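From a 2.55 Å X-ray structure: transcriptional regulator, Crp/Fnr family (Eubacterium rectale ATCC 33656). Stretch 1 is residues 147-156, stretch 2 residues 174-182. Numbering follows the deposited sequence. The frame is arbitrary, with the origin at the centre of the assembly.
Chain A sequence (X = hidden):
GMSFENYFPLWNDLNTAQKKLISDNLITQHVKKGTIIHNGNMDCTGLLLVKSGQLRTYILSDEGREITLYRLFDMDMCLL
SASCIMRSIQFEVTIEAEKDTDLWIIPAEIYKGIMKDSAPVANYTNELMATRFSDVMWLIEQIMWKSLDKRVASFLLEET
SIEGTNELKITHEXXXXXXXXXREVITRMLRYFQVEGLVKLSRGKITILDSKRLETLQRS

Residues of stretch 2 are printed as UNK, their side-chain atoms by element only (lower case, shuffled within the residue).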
# COMPACT_ATOMS: atom_id res chain seq x y z
N SER A 147 -17.86 -4.96 3.80
CA SER A 147 -18.89 -4.59 2.81
C SER A 147 -19.19 -3.07 2.81
O SER A 147 -18.91 -2.38 3.79
CB SER A 147 -20.17 -5.39 3.04
OG SER A 147 -20.56 -5.32 4.39
N LEU A 148 -19.80 -2.60 1.72
CA LEU A 148 -20.02 -1.15 1.48
C LEU A 148 -20.84 -0.46 2.57
O LEU A 148 -20.51 0.67 2.94
CB LEU A 148 -20.61 -0.89 0.08
CG LEU A 148 -20.65 0.55 -0.43
CD1 LEU A 148 -19.28 1.23 -0.49
CD2 LEU A 148 -21.30 0.57 -1.81
N ASP A 149 -21.88 -1.12 3.08
CA ASP A 149 -22.68 -0.58 4.20
C ASP A 149 -21.80 -0.27 5.43
O ASP A 149 -21.95 0.79 6.05
CB ASP A 149 -23.88 -1.50 4.59
CG ASP A 149 -23.46 -2.91 5.03
OD1 ASP A 149 -22.44 -3.44 4.53
OD2 ASP A 149 -24.18 -3.51 5.86
N LYS A 150 -20.86 -1.17 5.73
CA LYS A 150 -19.94 -0.98 6.87
C LYS A 150 -18.95 0.16 6.64
O LYS A 150 -18.66 0.92 7.56
CB LYS A 150 -19.22 -2.28 7.21
CG LYS A 150 -20.17 -3.36 7.67
CD LYS A 150 -19.48 -4.53 8.34
CE LYS A 150 -19.29 -5.73 7.46
NZ LYS A 150 -20.57 -6.51 7.25
N ARG A 151 -18.48 0.28 5.40
CA ARG A 151 -17.52 1.33 5.02
C ARG A 151 -18.16 2.72 4.98
O ARG A 151 -17.51 3.69 5.36
CB ARG A 151 -16.85 0.98 3.68
CG ARG A 151 -16.05 -0.32 3.80
CD ARG A 151 -15.39 -0.76 2.52
NE ARG A 151 -14.44 0.24 2.05
CZ ARG A 151 -14.41 0.83 0.85
NH1 ARG A 151 -15.23 0.49 -0.15
NH2 ARG A 151 -13.46 1.75 0.62
N VAL A 152 -19.42 2.80 4.53
CA VAL A 152 -20.19 4.05 4.56
C VAL A 152 -20.41 4.44 6.04
O VAL A 152 -20.14 5.58 6.41
CB VAL A 152 -21.55 3.96 3.78
CG1 VAL A 152 -22.39 5.24 3.95
CG2 VAL A 152 -21.29 3.70 2.30
N ALA A 153 -20.86 3.48 6.85
CA ALA A 153 -21.02 3.66 8.31
C ALA A 153 -19.72 4.17 8.96
O ALA A 153 -19.74 5.11 9.77
CB ALA A 153 -21.43 2.36 8.95
N SER A 154 -18.61 3.56 8.57
CA SER A 154 -17.28 3.95 9.07
C SER A 154 -16.88 5.38 8.66
O SER A 154 -16.30 6.11 9.46
CB SER A 154 -16.23 2.95 8.57
OG SER A 154 -14.98 3.22 9.15
N PHE A 155 -17.18 5.74 7.41
CA PHE A 155 -16.88 7.08 6.91
C PHE A 155 -17.72 8.16 7.61
O PHE A 155 -17.18 9.20 8.01
CB PHE A 155 -17.06 7.17 5.39
CG PHE A 155 -16.93 8.56 4.86
CD1 PHE A 155 -15.67 9.09 4.59
CD2 PHE A 155 -18.06 9.38 4.71
CE1 PHE A 155 -15.53 10.41 4.14
CE2 PHE A 155 -17.94 10.71 4.26
CZ PHE A 155 -16.67 11.22 3.96
N LEU A 156 -19.03 7.92 7.74
CA LEU A 156 -19.93 8.87 8.43
C LEU A 156 -19.47 9.17 9.86
O LEU A 156 -19.53 10.31 10.29
CB LEU A 156 -21.39 8.39 8.40
CG LEU A 156 -22.08 8.29 7.03
CD1 LEU A 156 -23.50 7.73 7.21
CD2 LEU A 156 -22.10 9.62 6.27
N UNK A 174 -18.99 13.10 -3.21
CA UNK A 174 -17.81 13.18 -2.31
C UNK A 174 -17.61 11.88 -1.53
O UNK A 174 -16.48 11.41 -1.38
c UNK A 174 -16.56 14.62 -0.60
o UNK A 174 -18.34 15.56 -1.94
c UNK A 174 -17.91 14.36 -1.28
N UNK A 175 -18.72 11.30 -1.03
CA UNK A 175 -18.69 10.03 -0.28
C UNK A 175 -18.23 8.92 -1.26
O UNK A 175 -17.29 8.19 -0.95
c UNK A 175 -20.48 10.77 1.40
c UNK A 175 -20.05 9.67 0.40
c UNK A 175 -21.90 10.66 1.89
c UNK A 175 -19.98 8.31 1.12
N UNK A 176 -18.86 8.85 -2.44
CA UNK A 176 -18.46 7.91 -3.52
C UNK A 176 -16.98 8.04 -3.89
O UNK A 176 -16.30 7.03 -4.06
c UNK A 176 -19.32 8.10 -4.77
N UNK A 177 -16.49 9.27 -3.99
CA UNK A 177 -15.08 9.57 -4.28
C UNK A 177 -14.12 9.20 -3.13
O UNK A 177 -12.97 8.88 -3.38
o UNK A 177 -15.98 10.49 -6.78
c UNK A 177 -15.56 11.38 -6.03
n UNK A 177 -15.67 12.67 -6.33
c UNK A 177 -14.89 11.04 -4.69
N UNK A 178 -14.61 9.25 -1.89
CA UNK A 178 -13.82 8.78 -0.74
C UNK A 178 -13.65 7.26 -0.70
O UNK A 178 -12.56 6.78 -0.41
c UNK A 178 -14.04 10.64 0.97
n UNK A 178 -12.72 11.00 1.16
c UNK A 178 -14.42 9.25 0.60
c UNK A 178 -14.78 11.74 1.25
c UNK A 178 -12.67 12.27 1.51
n UNK A 178 -13.91 12.74 1.58
N UNK A 179 -14.73 6.54 -1.02
CA UNK A 179 -14.78 5.08 -0.93
C UNK A 179 -14.50 4.27 -2.20
O UNK A 179 -14.42 3.04 -2.12
c UNK A 179 -16.64 5.30 0.93
c UNK A 179 -16.18 4.68 -0.39
c UNK A 179 -18.03 4.81 1.25
c UNK A 179 -15.69 4.98 2.08
N UNK A 180 -14.32 4.90 -3.36
CA UNK A 180 -14.15 4.14 -4.60
C UNK A 180 -15.45 3.53 -5.11
O UNK A 180 -15.42 2.48 -5.73
N UNK A 181 -16.58 4.20 -4.86
CA UNK A 181 -17.91 3.75 -5.29
C UNK A 181 -18.51 4.74 -6.30
O UNK A 181 -17.83 5.69 -6.72
o UNK A 181 -20.03 2.95 -4.42
c UNK A 181 -18.82 3.59 -4.07
N UNK A 182 -19.75 4.48 -6.74
CA UNK A 182 -20.50 5.37 -7.65
C UNK A 182 -21.58 6.08 -6.84
O UNK A 182 -22.12 5.50 -5.91
c UNK A 182 -21.77 5.43 -9.87
c UNK A 182 -21.25 6.15 -10.89
n UNK A 182 -23.14 5.60 -9.94
n UNK A 182 -22.30 6.73 -11.56
c UNK A 182 -21.11 4.58 -8.82
c UNK A 182 -23.43 6.39 -10.96

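Position 174 carries three side-chain atoms, two carbons and one oxygen, with the oxygen and a carbon both bonded to the CB. A branched CB bearing a hydroxyl identifies T174; its side chain makes no contact with stretch 1.

Position 175 has four carbons, forked at the CB, with one arm two carbons long. That asymmetric fork is isoleucine, I175. Its CG1 packs 3.8 Å from F155 CE2.

Position 176 has a single carbon, so it is A176. Its CA-to-CB bond points away from stretch 1, and it makes no contact there.

At position 177, two carbons lead to a terminal oxygen and nitrogen on the same carbon. This is a carboxamide one methylene from the backbone, hence N177, and it lies out of reach of stretch 1.

Position 178 shows one carbon followed by a five-membered ring of three carbons and two nitrogens, the imidazole of H178. Its CD2 comes within 3.3 Å of F155 CE1, which lies over one face of the imidazole. The ring planes are inclined at 35° with centroids 4.8 Å apart, an oblique pair.

Position 179 has four carbons, forked at the second: L179. Its CD1 lies 3.6 Å from V152 CG2 and 4.2 Å from L148 CD1, while its CD2 is 4.2 Å from F155 CB and covers one face of the R151 guanidinium.

Position 180 has no side-chain atoms and is G180. Its phi of 74° is a value glycine adopts readily, and it is the first residue to leave helical geometry.

Position 181 has one carbon and then one oxygen, giving S181. Its OG lies 3.8 Å from L148 CD2, a van der Waals contact.

Position 182 again shows a carbon and a five-membered ring with two nitrogens. H182 sits at the N-cap position before the next helix, out of reach of stretch 1.

The contact centres on L179, whose side chain is a knob among L148, R151, V152 and F155. These four follow an i, i+3, i+4, i+7 pattern, which puts them on one side of their helix. The same leucine also offers its carbonyl near the end of its helix: R151 NH2 donates to L179 O at 3.2 Å (151°), and R151 NH1 adds a weak bond to L179 O at 3.3 Å (144°). F155 extends the packing along the second helix to I175 and H178. The helix axes approach to 10.9 Å at 111° between their N-to-C directions; the two stretches together bury 445 Å², both sides summed.

Stretch 2, residues 174-182: TIANHLGSH
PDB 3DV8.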